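Long-range contacts in 5-formyltetrahydrofolate cyclo-ligase family protein (PDB 2JCB), which probably catalyses the ATP- and magnesium-dependent cyclisation of 5-formyltetrahydrofolate to 5,10-methenyltetrahydrofolate in folate metabolism: residues N63-Y68 with L165-Q170; A52-I57 with E126-I131; G78-V83 with F95-N100; I70-W75 with S99-L104. All coordinates share one frame; numbering follows the deposited sequence.

In the fold
From the N terminus, the first partner reached is 52-57, whose strand 54-56 pairs with strand 129-131 in interaction 2, closing a loop that holds interactions 3 and 4 entirely. Next comes 63-68, which meets 165-170 in interaction 1; its loop crosses that of interaction 2 and likewise encloses interactions 3 and 4. Helix 68-76 then supplies 70-75 for interaction 4, and strand 80-87 follows with 78-83 for interaction 3. Both of these end on the same piece of chain, sharing Ser99 and Asn100. Interactions 2 and 3 build neighbouring parts of the main mixed sheet, interaction 4 fastens a helix beside it, and interaction 1 joins two loops.

Interaction 1 (N63-Y68 with L165-Q170); sequences NEVNTY and LAYSFQ
Over one face of the Tyr167 ring lies a single methyl, Val65 CG2, close to the ring normal and 3.8 Å from the centroid, a CH-pi contact. At the ring's edge, in plane, sits the backbone carbonyl of Asn63. The phenol donates a hydrogen bond to that carbonyl, Tyr167 OH to Asn63 O at 2.7 Å, with the donor tilted 27° from the carbonyl plane. Face and hydroxyl are both engaged by 63-68, which helps to set the tilt of the ring and the position of its hydroxyl. Val65 and Tyr167 pass one another pointing opposite ways. The second methyl, Val65 CG1, stands anti to the backbone N (chi1 176°) and touches Leu165 CB at 4.2 Å, the two side chains crossing at about a right angle. The contact joins the loop that leads from strand 54-56 to helix 68-76 with the loop leaving strand 161-165; strands 54-56 and 161-165 are both parallel strands of the main sheet. At the helix entry Asn66 OD1 caps Tyr68 N at 3.2 Å, the donor standing well above the amide plane. On the other side Gln170 OE1 accepts from Tyr167 N at 2.9 Å and Gln170 N bonds Tyr167 O, closing the 3-10 turn 168-170. A water links OE1 to 63-68: it accepts from Val65 N at 2.9 Å and donates to Gln170 OE1, giving the buried Val65 N-H a partner that the phenol oxygen, at a poor angle, does not provide. Gln170 NE2 bonds Val135 O; Met24 and Leu35, from helices 6-26 and 29-44, also touch Tyr167.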
loop_
_atom_site.group_PDB
_atom_site.type_symbol
_atom_site.label_atom_id
_atom_site.label_comp_id
_atom_site.label_asym_id
_atom_site.label_seq_id
_atom_site.Cartn_x
_atom_site.Cartn_y
_atom_site.Cartn_z
ATOM N N ASN A 63 8.174 1.830 10.240
ATOM C CA ASN A 63 8.142 3.258 9.904
ATOM C C ASN A 63 7.404 3.574 8.579
ATOM O O ASN A 63 7.467 4.709 8.079
ATOM C CB ASN A 63 9.548 3.869 9.944
ATOM C CG ASN A 63 10.012 4.254 11.396
ATOM O OD1 ASN A 63 9.192 4.387 12.307
ATOM N ND2 ASN A 63 11.309 4.506 11.569
ATOM N N GLU A 64 6.658 2.591 8.044
ATOM C CA GLU A 64 5.850 2.825 6.840
ATOM C C GLU A 64 4.845 3.934 7.081
ATOM O O GLU A 64 4.269 4.052 8.199
ATOM C CB GLU A 64 5.034 1.574 6.482
ATOM C CG GLU A 64 5.916 0.455 6.053
ATOM C CD GLU A 64 5.321 -0.914 6.306
ATOM O OE1 GLU A 64 4.077 -0.992 6.493
ATOM O OE2 GLU A 64 6.128 -1.900 6.356
ATOM N N VAL A 65 4.563 4.744 6.044
ATOM C CA VAL A 65 3.471 5.738 6.223
ATOM C C VAL A 65 2.246 5.181 7.004
ATOM O O VAL A 65 1.661 4.138 6.648
ATOM C CB VAL A 65 2.968 6.344 4.865
ATOM C CG1 VAL A 65 1.756 7.310 5.112
ATOM C CG2 VAL A 65 4.187 6.934 4.061
ATOM N N ASN A 66 1.919 5.891 8.068
ATOM C CA ASN A 66 0.952 5.417 9.033
ATOM C C ASN A 66 -0.488 5.362 8.458
ATOM O O ASN A 66 -1.041 6.389 8.091
ATOM C CB ASN A 66 1.012 6.289 10.271
ATOM C CG ASN A 66 0.207 5.686 11.421
ATOM O OD1 ASN A 66 -0.307 4.551 11.307
ATOM N ND2 ASN A 66 0.114 6.410 12.529
ATOM N N THR A 67 -1.046 4.155 8.300
ATOM C CA THR A 67 -2.371 3.985 7.761
ATOM C C THR A 67 -3.468 3.898 8.803
ATOM O O THR A 67 -4.682 3.879 8.445
ATOM C CB THR A 67 -2.468 2.739 6.854
ATOM O OG1 THR A 67 -2.178 1.565 7.635
ATOM C CG2 THR A 67 -1.474 2.849 5.609
ATOM N N TYR A 68 -3.109 3.747 10.068
ATOM C CA TYR A 68 -4.137 3.664 11.097
ATOM C C TYR A 68 -5.074 4.869 11.125
ATOM O O TYR A 68 -6.305 4.686 11.153
ATOM C CB TYR A 68 -3.539 3.312 12.492
ATOM C CG TYR A 68 -3.204 1.829 12.557
ATOM C CD1 TYR A 68 -1.993 1.338 12.021
ATOM C CD2 TYR A 68 -4.129 0.913 13.108
ATOM C CE1 TYR A 68 -1.688 -0.074 12.067
ATOM C CE2 TYR A 68 -3.854 -0.478 13.162
ATOM C CZ TYR A 68 -2.629 -0.949 12.651
ATOM O OH TYR A 68 -2.371 -2.310 12.735
ATOM N N LEU A 165 0.870 5.748 -1.088
ATOM C CA LEU A 165 1.391 6.778 -0.190
ATOM C C LEU A 165 2.880 6.513 0.023
ATOM O O LEU A 165 3.247 5.372 0.304
ATOM C CB LEU A 165 0.618 6.719 1.137
ATOM C CG LEU A 165 -0.905 6.726 1.001
ATOM C CD1 LEU A 165 -1.702 6.524 2.340
ATOM C CD2 LEU A 165 -1.344 8.041 0.338
ATOM N N ALA A 166 3.749 7.537 -0.076
ATOM C CA ALA A 166 5.167 7.343 0.007
ATOM C C ALA A 166 5.873 8.565 0.535
ATOM O O ALA A 166 5.489 9.674 0.220
ATOM C CB ALA A 166 5.718 6.951 -1.337
ATOM N N TYR A 167 6.917 8.357 1.331
ATOM C CA TYR A 167 7.809 9.447 1.647
ATOM C C TYR A 167 8.588 9.721 0.345
ATOM O O TYR A 167 8.825 8.818 -0.490
ATOM C CB TYR A 167 8.816 9.010 2.709
ATOM C CG TYR A 167 8.177 8.472 3.945
ATOM C CD1 TYR A 167 7.520 9.339 4.824
ATOM C CD2 TYR A 167 8.304 7.113 4.314
ATOM C CE1 TYR A 167 6.955 8.866 5.983
ATOM C CE2 TYR A 167 7.744 6.629 5.517
ATOM C CZ TYR A 167 7.067 7.529 6.339
ATOM O OH TYR A 167 6.444 7.180 7.548
ATOM N N SER A 168 8.955 10.980 0.153
ATOM C CA SER A 168 9.653 11.347 -1.069
ATOM C C SER A 168 10.959 10.568 -1.318
ATOM O O SER A 168 11.317 10.338 -2.471
ATOM C CB SER A 168 9.830 12.872 -1.173
ATOM O OG SER A 168 10.742 13.319 -0.232
ATOM N N PHE A 169 11.654 10.152 -0.253
ATOM C CA PHE A 169 12.847 9.331 -0.390
ATOM C C PHE A 169 12.553 7.897 -0.903
ATOM O O PHE A 169 13.480 7.166 -1.235
ATOM C CB PHE A 169 13.661 9.280 0.916
ATOM C CG PHE A 169 13.026 8.426 1.997
ATOM C CD1 PHE A 169 13.143 7.024 1.959
ATOM C CD2 PHE A 169 12.328 9.016 3.065
ATOM C CE1 PHE A 169 12.606 6.220 2.937
ATOM C CE2 PHE A 169 11.765 8.203 4.070
ATOM C CZ PHE A 169 11.882 6.794 3.981
ATOM N N GLN A 170 11.287 7.488 -0.930
ATOM C CA GLN A 170 10.929 6.222 -1.558
ATOM C C GLN A 170 10.826 6.351 -3.050
ATOM O O GLN A 170 10.762 5.339 -3.753
ATOM C CB GLN A 170 9.584 5.750 -1.010
ATOM C CG GLN A 170 9.630 5.253 0.423
ATOM C CD GLN A 170 8.237 4.865 0.925
ATOM O OE1 GLN A 170 7.593 5.584 1.663
ATOM N NE2 GLN A 170 7.810 3.649 0.549
HETATM O O HOH W 1 6.026 4.059 3.615
#

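Interaction 2 (A52-I57 with E126-I131); sequences AKTIGI and EIDLQI
Asp128 OD2 accepts two successive backbone N-H groups, Lys53 N at 2.8 Å and Thr54 N at 3.0 Å. They come from opposite faces of the carboxylate plane, both on the anti side of the oxygen. Asp128 N returns a bond to Thr54 O at 2.9 Å, so side chain and backbone together grip the start of strand 54-56. Beyond it the strands run parallel: Gly56 N meets Leu129 O and Ile131 N meets Gly56 O, both at 2.8 Å and nearly straight. Beside Ile55 and Leu129, Ile131 CD1 lies 3.8 Å from Ile55 CG2 and also reaches Ile57 CD1, the side chains of Ile57 and Ile131 pointing the same way. On the face of Gln130, the bend at chi2 (-80°) brings its CD within 3.8 Å of Gly56 CA; Gln130 OE1 lies close against this glycine, which has no side chain. Strands 54-56 and 129-131 are neighbours inside the mixed sheet, flanked by 80-87 and 161-165. Further out, a water donates to Asp128 OD2 and also bonds Thr54 OG1, whose hydroxyl receives Arg80 NE as well. With two N-H groups and a water gathered on OD2, the carboxylate is probably held in its charged form.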
loop_
_atom_site.group_PDB
_atom_site.type_symbol
_atom_site.label_atom_id
_atom_site.label_comp_id
_atom_site.label_asym_id
_atom_site.label_seq_id
_atom_site.Cartn_x
_atom_site.Cartn_y
_atom_site.Cartn_z
ATOM N N ALA A 52 -14.828 7.627 -2.943
ATOM C CA ALA A 52 -14.775 6.166 -2.703
ATOM C C ALA A 52 -15.760 5.839 -1.608
ATOM O O ALA A 52 -15.779 6.502 -0.557
ATOM C CB ALA A 52 -13.434 5.727 -2.250
ATOM N N LYS A 53 -16.604 4.847 -1.852
ATOM C CA LYS A 53 -17.417 4.407 -0.778
ATOM C C LYS A 53 -16.836 3.174 -0.077
ATOM O O LYS A 53 -17.175 2.927 1.064
ATOM C CB LYS A 53 -18.848 4.187 -1.243
ATOM C CG LYS A 53 -19.612 5.492 -1.627
ATOM C CD LYS A 53 -19.271 6.664 -0.682
ATOM C CE LYS A 53 -20.162 7.926 -0.906
ATOM N NZ LYS A 53 -19.271 9.145 -0.823
ATOM N N THR A 54 -15.956 2.449 -0.769
ATOM C CA THR A 54 -15.200 1.318 -0.189
ATOM C C THR A 54 -13.753 1.502 -0.539
ATOM O O THR A 54 -13.419 1.626 -1.712
ATOM C CB THR A 54 -15.680 -0.049 -0.750
ATOM O OG1 THR A 54 -17.072 -0.225 -0.484
ATOM C CG2 THR A 54 -14.957 -1.230 -0.093
ATOM N N ILE A 55 -12.903 1.431 0.487
ATOM C CA ILE A 55 -11.504 1.621 0.313
ATOM C C ILE A 55 -10.792 0.361 0.839
ATOM O O ILE A 55 -11.117 -0.095 1.936
ATOM C CB ILE A 55 -11.011 2.875 1.045
ATOM C CG1 ILE A 55 -11.672 4.125 0.412
ATOM C CG2 ILE A 55 -9.518 2.901 0.901
ATOM C CD1 ILE A 55 -11.521 5.359 1.156
ATOM N N GLY A 56 -9.802 -0.092 0.074
ATOM C CA GLY A 56 -8.900 -1.233 0.394
ATOM C C GLY A 56 -7.579 -0.605 0.874
ATOM O O GLY A 56 -7.038 0.325 0.231
ATOM N N ILE A 57 -7.058 -1.110 1.998
ATOM C CA ILE A 57 -5.825 -0.530 2.566
ATOM C C ILE A 57 -5.104 -1.619 3.369
ATOM O O ILE A 57 -5.693 -2.645 3.691
ATOM C CB ILE A 57 -6.159 0.662 3.495
ATOM C CG1 ILE A 57 -4.926 1.477 3.912
ATOM C CG2 ILE A 57 -7.159 0.259 4.697
ATOM C CD1 ILE A 57 -5.308 2.858 4.417
ATOM N N GLU A 126 -16.156 -4.403 -6.084
ATOM C CA GLU A 126 -16.890 -3.587 -5.086
ATOM C C GLU A 126 -15.980 -2.612 -4.307
ATOM O O GLU A 126 -16.437 -1.865 -3.432
ATOM C CB GLU A 126 -17.581 -4.516 -4.095
ATOM C CG GLU A 126 -18.792 -5.147 -4.680
ATOM C CD GLU A 126 -19.639 -5.836 -3.638
ATOM O OE1 GLU A 126 -20.294 -6.834 -4.006
ATOM O OE2 GLU A 126 -19.646 -5.365 -2.465
ATOM N N ILE A 127 -14.703 -2.621 -4.628
ATOM C CA ILE A 127 -13.741 -1.808 -3.924
ATOM C C ILE A 127 -13.412 -0.617 -4.847
ATOM O O ILE A 127 -12.963 -0.827 -5.960
ATOM C CB ILE A 127 -12.448 -2.617 -3.559
ATOM C CG1 ILE A 127 -12.787 -3.852 -2.672
ATOM C CG2 ILE A 127 -11.372 -1.676 -2.946
ATOM C CD1 ILE A 127 -11.632 -4.858 -2.472
ATOM N N ASP A 128 -13.695 0.592 -4.401
ATOM C CA ASP A 128 -13.587 1.796 -5.254
ATOM C C ASP A 128 -12.147 2.283 -5.417
ATOM O O ASP A 128 -11.718 2.673 -6.541
ATOM C CB ASP A 128 -14.510 2.895 -4.741
ATOM C CG ASP A 128 -15.940 2.470 -4.708
ATOM O OD1 ASP A 128 -16.438 1.891 -5.717
ATOM O OD2 ASP A 128 -16.594 2.719 -3.676
ATOM N N LEU A 129 -11.387 2.173 -4.331
ATOM C CA LEU A 129 -10.019 2.636 -4.285
ATOM C C LEU A 129 -9.166 1.648 -3.511
ATOM O O LEU A 129 -9.545 1.234 -2.407
ATOM C CB LEU A 129 -10.028 3.988 -3.564
ATOM C CG LEU A 129 -8.657 4.643 -3.309
ATOM C CD1 LEU A 129 -7.982 4.998 -4.678
ATOM C CD2 LEU A 129 -8.801 5.867 -2.352
ATOM N N GLN A 130 -8.023 1.300 -4.079
ATOM C CA GLN A 130 -7.006 0.510 -3.371
ATOM C C GLN A 130 -5.815 1.383 -3.085
ATOM O O GLN A 130 -5.234 1.916 -4.021
ATOM C CB GLN A 130 -6.575 -0.673 -4.218
ATOM C CG GLN A 130 -7.666 -1.787 -4.179
ATOM C CD GLN A 130 -7.576 -2.657 -2.864
ATOM O OE1 GLN A 130 -6.898 -2.307 -1.928
ATOM N NE2 GLN A 130 -8.288 -3.794 -2.858
ATOM N N ILE A 131 -5.501 1.496 -1.797
ATOM C CA ILE A 131 -4.328 2.237 -1.343
ATOM C C ILE A 131 -3.228 1.148 -1.304
ATOM O O ILE A 131 -3.249 0.290 -0.384
ATOM C CB ILE A 131 -4.625 2.945 -0.024
ATOM C CG1 ILE A 131 -5.716 4.032 -0.316
ATOM C CG2 ILE A 131 -3.345 3.542 0.509
ATOM C CD1 ILE A 131 -6.237 4.761 0.925
HETATM O O HOH W 2 -18.519 0.669 -2.692
#

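Interaction 3 (G78-V83 with F95-N100); sequences GKRVVV and FRQISN
Strands 80-83 and 95-98 run antiparallel with a strong twist, their axes at 135°, and Val82 and Gln97 form a non-hydrogen-bonded pair whose CA atoms are 4.2 Å apart. Beside it Val83 and Arg96 make a hydrogen-bonded pair, Arg96 N to Val83 O at 2.8 Å and Val83 N to Arg96 O at 3.0 Å. Ile98 N donates to Val81 O, also at 3.0 Å. Toward the start of 80-83 a water accepts from Val81 N and Gln97 NE2 and donates to Ile98 O, bridging backbone to backbone and tying down the glutamine amide. That amide lies across the aliphatic part of Arg80, Gln97 NE2 to Arg80 CG 3.4 Å, with amide and guanidinium planes perpendicular; Arg80 NE bonds Thr54 OG1 and its NH2 forms a salt bridge with Glu126 OE2. Gln97 reaches this far because its chain is extended beyond CG, which lies anti to the backbone N (chi1 175°). These strands form the beta hairpin 80-87/92-98 of the main mixed sheet, where 80-87 also pairs in parallel with 54-56. Val81, Val83 and Ile98 pack aliphatically on the face they share with Arg96. Ile98 CG1 takes the crowded position between backbone N and carbonyl carbon (chi1 57°), 3.9 Å from Val83 CG2. CD1 of Ile98 touches Val83 CG1 at 3.8 Å, and Ile98 CG2 meets Val83 CG2 at 3.7 Å. Helix 68-76 covers Val81. On the face of Val82 and Gln97, Val82 CG2 rests on Phe95 CB; Val82 O lies in plane at the edge of the Phe95 ring, which also meets Tyr154.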
loop_
_atom_site.group_PDB
_atom_site.type_symbol
_atom_site.label_atom_id
_atom_site.label_comp_id
_atom_site.label_asym_id
_atom_site.label_seq_id
_atom_site.Cartn_x
_atom_site.Cartn_y
_atom_site.Cartn_z
ATOM N N GLY A 78 -18.042 7.266 7.034
ATOM C CA GLY A 78 -19.008 6.267 6.594
ATOM C C GLY A 78 -18.516 5.398 5.440
ATOM O O GLY A 78 -19.361 4.730 4.802
ATOM N N LYS A 79 -17.201 5.368 5.175
ATOM C CA LYS A 79 -16.721 4.545 4.097
ATOM C C LYS A 79 -16.536 3.134 4.646
ATOM O O LYS A 79 -16.236 2.989 5.834
ATOM C CB LYS A 79 -15.357 5.048 3.597
ATOM C CG LYS A 79 -15.416 6.512 3.149
ATOM C CD LYS A 79 -14.053 6.837 2.546
ATOM C CE LYS A 79 -13.939 8.305 2.176
ATOM N NZ LYS A 79 -14.939 8.696 1.149
ATOM N N ARG A 80 -16.657 2.124 3.784
ATOM C CA ARG A 80 -16.421 0.737 4.168
ATOM C C ARG A 80 -14.936 0.539 3.991
ATOM O O ARG A 80 -14.373 1.006 3.008
ATOM C CB ARG A 80 -17.193 -0.201 3.238
ATOM C CG ARG A 80 -16.899 -1.646 3.435
ATOM C CD ARG A 80 -17.956 -2.499 2.791
ATOM N NE ARG A 80 -17.934 -2.357 1.340
ATOM C CZ ARG A 80 -18.616 -3.135 0.506
ATOM N NH1 ARG A 80 -19.367 -4.110 0.995
ATOM N NH2 ARG A 80 -18.516 -2.954 -0.817
ATOM N N VAL A 81 -14.317 -0.119 4.971
ATOM C CA VAL A 81 -12.876 -0.340 4.958
ATOM C C VAL A 81 -12.608 -1.844 4.826
ATOM O O VAL A 81 -13.177 -2.646 5.565
ATOM C CB VAL A 81 -12.210 0.168 6.267
ATOM C CG1 VAL A 81 -10.785 -0.252 6.315
ATOM C CG2 VAL A 81 -12.220 1.692 6.352
ATOM N N VAL A 82 -11.773 -2.186 3.854
ATOM C CA VAL A 82 -11.325 -3.598 3.626
ATOM C C VAL A 82 -9.801 -3.720 3.696
ATOM O O VAL A 82 -9.060 -2.917 3.113
ATOM C CB VAL A 82 -11.940 -4.281 2.359
ATOM C CG1 VAL A 82 -13.449 -4.231 2.408
ATOM C CG2 VAL A 82 -11.422 -3.653 1.075
ATOM N N VAL A 83 -9.332 -4.775 4.377
ATOM C CA VAL A 83 -7.890 -5.018 4.572
ATOM C C VAL A 83 -7.569 -6.479 4.155
ATOM O O VAL A 83 -8.459 -7.346 4.244
ATOM C CB VAL A 83 -7.538 -4.806 6.063
ATOM C CG1 VAL A 83 -7.684 -3.312 6.422
ATOM C CG2 VAL A 83 -8.530 -5.602 6.981
ATOM N N PHE A 95 -9.508 -9.460 0.429
ATOM C CA PHE A 95 -9.815 -8.231 1.154
ATOM C C PHE A 95 -11.098 -8.408 1.964
ATOM O O PHE A 95 -12.111 -8.838 1.436
ATOM C CB PHE A 95 -9.898 -7.057 0.202
ATOM C CG PHE A 95 -8.556 -6.620 -0.238
ATOM C CD1 PHE A 95 -7.931 -5.593 0.455
ATOM C CD2 PHE A 95 -7.912 -7.233 -1.302
ATOM C CE1 PHE A 95 -6.605 -5.159 0.095
ATOM C CE2 PHE A 95 -6.595 -6.831 -1.691
ATOM C CZ PHE A 95 -5.939 -5.801 -0.979
ATOM N N ARG A 96 -11.019 -8.108 3.255
ATOM C CA ARG A 96 -12.161 -8.355 4.118
ATOM C C ARG A 96 -12.514 -7.143 4.917
ATOM O O ARG A 96 -11.644 -6.433 5.391
ATOM C CB ARG A 96 -11.903 -9.553 5.072
ATOM C CG ARG A 96 -11.242 -10.779 4.385
ATOM C CD ARG A 96 -11.058 -11.876 5.426
ATOM N NE ARG A 96 -12.326 -12.544 5.697
ATOM C CZ ARG A 96 -12.787 -13.562 4.997
ATOM N NH1 ARG A 96 -12.095 -14.036 3.960
ATOM N NH2 ARG A 96 -13.930 -14.096 5.328
ATOM N N GLN A 97 -13.805 -6.907 5.068
ATOM C CA GLN A 97 -14.250 -5.702 5.756
ATOM C C GLN A 97 -13.989 -5.741 7.263
ATOM O O GLN A 97 -14.283 -6.753 7.939
ATOM C CB GLN A 97 -15.733 -5.445 5.492
ATOM C CG GLN A 97 -16.257 -4.283 6.291
ATOM C CD GLN A 97 -17.737 -3.988 6.081
ATOM O OE1 GLN A 97 -18.496 -4.836 5.637
ATOM N NE2 GLN A 97 -18.134 -2.756 6.390
ATOM N N ILE A 98 -13.518 -4.615 7.766
ATOM C CA ILE A 98 -13.341 -4.392 9.220
ATOM C C ILE A 98 -14.078 -3.134 9.615
ATOM O O ILE A 98 -13.952 -2.105 8.930
ATOM C CB ILE A 98 -11.827 -4.351 9.682
ATOM C CG1 ILE A 98 -10.942 -3.296 8.967
ATOM C CG2 ILE A 98 -11.214 -5.774 9.577
ATOM C CD1 ILE A 98 -9.588 -2.897 9.739
ATOM N N SER A 99 -14.832 -3.240 10.696
ATOM C CA SER A 99 -15.578 -2.133 11.279
ATOM C C SER A 99 -14.879 -1.595 12.527
ATOM O O SER A 99 -15.151 -0.482 12.989
ATOM C CB SER A 99 -16.965 -2.611 11.654
ATOM O OG SER A 99 -17.644 -3.131 10.530
ATOM N N ASN A 100 -14.022 -2.430 13.115
ATOM C CA ASN A 100 -13.267 -2.065 14.322
ATOM C C ASN A 100 -11.979 -2.875 14.394
ATOM O O ASN A 100 -11.851 -3.917 13.710
ATOM C CB ASN A 100 -14.120 -2.248 15.597
ATOM C CG ASN A 100 -14.604 -3.687 15.790
ATOM O OD1 ASN A 100 -13.789 -4.587 15.984
ATOM N ND2 ASN A 100 -15.921 -3.904 15.760
HETATM O O HOH W 3 -15.919 -0.960 7.255
#

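Interaction 4 (I70-W75 with S99-L104); sequences IIEKAW and SNFDQL
Trp75 turns the edge of its indole toward the face of Phe101, an edge-to-face pair whose six-membered rings have centroids 4.7 Å apart and planes at 58°. Trp75 CG lies anti to the carbonyl carbon (chi1 -73°), which starts the indole toward 99-101. The touching edge is CZ3 and CH2: CH2 stands over the centre of the phenyl ring, 3.6 Å above its plane, and Trp75 CZ3 comes to 3.5 Å from Phe101 CE2. Ser99 O lies over the centre of one face of the indole. The chain runs on past it, with Asn100 CA 3.5 Å from Trp75 CH2. Round Phe101, Glu72 CG approaches in the plane of the ring at its edge, 4.0 Å from Phe101 CE2, with the two side chains at about a right angle, and Ile71 CG2 comes equally near to CZ. Gln103 OE1 shapes the partner loop, accepting Ser99 N at 2.7 Å and Asn100 N at 3.1 Å; through those two bonds it positions the peptide beside the indole. Trp75 NE1 is bonded to Ile98 O, on the chain leaving strand 92-98. Helix 68-76, the helix of a beta-alpha-beta crossover from strand 54-56 to the adjacent parallel strand 80-87, is thus held at the open end of the hairpin 80-87/92-98, away from its turn: Ile71, Ala74 and Trp75 pack on Val81, Tyr68 at the helix start meets Phe101, and Ile70 faces helices 29-44 and 47-51.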
loop_
_atom_site.group_PDB
_atom_site.type_symbol
_atom_site.label_atom_id
_atom_site.label_comp_id
_atom_site.label_asym_id
_atom_site.label_seq_id
_atom_site.Cartn_x
_atom_site.Cartn_y
_atom_site.Cartn_z
ATOM N N ILE A 70 -5.872 6.640 8.724
ATOM C CA ILE A 70 -6.654 6.631 7.483
ATOM C C ILE A 70 -7.879 5.775 7.679
ATOM O O ILE A 70 -8.970 6.153 7.315
ATOM C CB ILE A 70 -5.870 6.088 6.265
ATOM C CG1 ILE A 70 -4.557 6.906 6.073
ATOM C CG2 ILE A 70 -6.803 6.152 5.017
ATOM C CD1 ILE A 70 -3.529 6.284 5.040
ATOM N N ILE A 71 -7.683 4.584 8.230
ATOM C CA ILE A 71 -8.830 3.734 8.551
ATOM C C ILE A 71 -9.843 4.443 9.476
ATOM O O ILE A 71 -11.070 4.385 9.269
ATOM C CB ILE A 71 -8.344 2.396 9.163
ATOM C CG1 ILE A 71 -7.549 1.640 8.096
ATOM C CG2 ILE A 71 -9.586 1.588 9.662
ATOM C CD1 ILE A 71 -6.692 0.498 8.695
ATOM N N GLU A 72 -9.356 5.133 10.499
ATOM C CA GLU A 72 -10.225 5.861 11.396
ATOM C C GLU A 72 -11.071 6.951 10.712
ATOM O O GLU A 72 -12.274 7.078 10.993
ATOM C CB GLU A 72 -9.371 6.410 12.520
ATOM C CG GLU A 72 -8.802 5.250 13.380
ATOM C CD GLU A 72 -7.980 5.759 14.504
ATOM O OE1 GLU A 72 -7.044 6.553 14.239
ATOM O OE2 GLU A 72 -8.289 5.387 15.655
ATOM N N LYS A 73 -10.422 7.668 9.789
ATOM C CA LYS A 73 -11.067 8.742 9.001
ATOM C C LYS A 73 -12.126 8.132 8.093
ATOM O O LYS A 73 -13.226 8.628 8.019
ATOM C CB LYS A 73 -10.007 9.433 8.116
ATOM C CG LYS A 73 -10.467 10.727 7.380
ATOM C CD LYS A 73 -10.758 11.825 8.334
ATOM C CE LYS A 73 -10.658 13.183 7.664
ATOM N NZ LYS A 73 -10.640 14.204 8.767
ATOM N N ALA A 74 -11.775 7.063 7.381
ATOM C CA ALA A 74 -12.733 6.365 6.534
ATOM C C ALA A 74 -13.973 5.934 7.322
ATOM O O ALA A 74 -15.136 6.191 6.914
ATOM C CB ALA A 74 -12.056 5.168 5.785
ATOM N N TRP A 75 -13.747 5.298 8.481
ATOM C CA TRP A 75 -14.868 4.925 9.354
ATOM C C TRP A 75 -15.723 6.137 9.726
ATOM O O TRP A 75 -16.944 6.081 9.655
ATOM C CB TRP A 75 -14.410 4.235 10.617
ATOM C CG TRP A 75 -13.925 2.829 10.408
ATOM C CD1 TRP A 75 -14.295 1.963 9.422
ATOM C CD2 TRP A 75 -13.023 2.115 11.258
ATOM N NE1 TRP A 75 -13.667 0.760 9.596
ATOM C CE2 TRP A 75 -12.887 0.819 10.724
ATOM C CE3 TRP A 75 -12.339 2.441 12.441
ATOM C CZ2 TRP A 75 -12.058 -0.158 11.310
ATOM C CZ3 TRP A 75 -11.506 1.477 13.013
ATOM C CH2 TRP A 75 -11.378 0.195 12.449
ATOM N N SER A 99 -14.832 -3.240 10.696
ATOM C CA SER A 99 -15.578 -2.133 11.279
ATOM C C SER A 99 -14.879 -1.595 12.527
ATOM O O SER A 99 -15.151 -0.482 12.989
ATOM C CB SER A 99 -16.965 -2.611 11.654
ATOM O OG SER A 99 -17.644 -3.131 10.530
ATOM N N ASN A 100 -14.022 -2.430 13.115
ATOM C CA ASN A 100 -13.267 -2.065 14.322
ATOM C C ASN A 100 -11.979 -2.875 14.394
ATOM O O ASN A 100 -11.851 -3.917 13.710
ATOM C CB ASN A 100 -14.120 -2.248 15.597
ATOM C CG ASN A 100 -14.604 -3.687 15.790
ATOM O OD1 ASN A 100 -13.789 -4.587 15.984
ATOM N ND2 ASN A 100 -15.921 -3.904 15.760
ATOM N N PHE A 101 -11.013 -2.414 15.186
ATOM C CA PHE A 101 -9.688 -3.052 15.182
ATOM C C PHE A 101 -9.645 -4.421 15.907
ATOM O O PHE A 101 -8.684 -5.186 15.747
ATOM C CB PHE A 101 -8.598 -2.104 15.724
ATOM C CG PHE A 101 -8.330 -0.913 14.845
ATOM C CD1 PHE A 101 -7.785 -1.072 13.567
ATOM C CD2 PHE A 101 -8.622 0.372 15.300
ATOM C CE1 PHE A 101 -7.562 0.041 12.749
ATOM C CE2 PHE A 101 -8.393 1.478 14.502
ATOM C CZ PHE A 101 -7.870 1.330 13.233
ATOM N N ASP A 102 -10.725 -4.745 16.616
ATOM C CA ASP A 102 -10.880 -6.062 17.258
ATOM C C ASP A 102 -11.205 -7.209 16.283
ATOM O O ASP A 102 -11.196 -8.380 16.662
ATOM C CB ASP A 102 -11.907 -5.984 18.394
ATOM C CG ASP A 102 -11.266 -5.660 19.744
ATOM O OD1 ASP A 102 -10.018 -5.472 19.817
ATOM O OD2 ASP A 102 -12.017 -5.603 20.741
ATOM N N GLN A 103 -11.439 -6.870 15.011
ATOM C CA GLN A 103 -11.634 -7.875 13.982
ATOM C C GLN A 103 -10.276 -8.277 13.373
ATOM O O GLN A 103 -10.224 -9.031 12.400
ATOM C CB GLN A 103 -12.550 -7.327 12.902
ATOM C CG GLN A 103 -14.008 -7.357 13.306
ATOM C CD GLN A 103 -14.868 -6.565 12.368
ATOM O OE1 GLN A 103 -14.796 -5.353 12.349
ATOM N NE2 GLN A 103 -15.706 -7.248 11.587
ATOM N N LEU A 104 -9.185 -7.742 13.925
ATOM C CA LEU A 104 -7.836 -8.111 13.457
ATOM C C LEU A 104 -7.187 -9.086 14.437
ATOM O O LEU A 104 -7.464 -9.041 15.637
ATOM C CB LEU A 104 -6.936 -6.883 13.396
ATOM C CG LEU A 104 -7.406 -5.772 12.457
ATOM C CD1 LEU A 104 -6.407 -4.655 12.536
ATOM C CD2 LEU A 104 -7.486 -6.336 11.022
#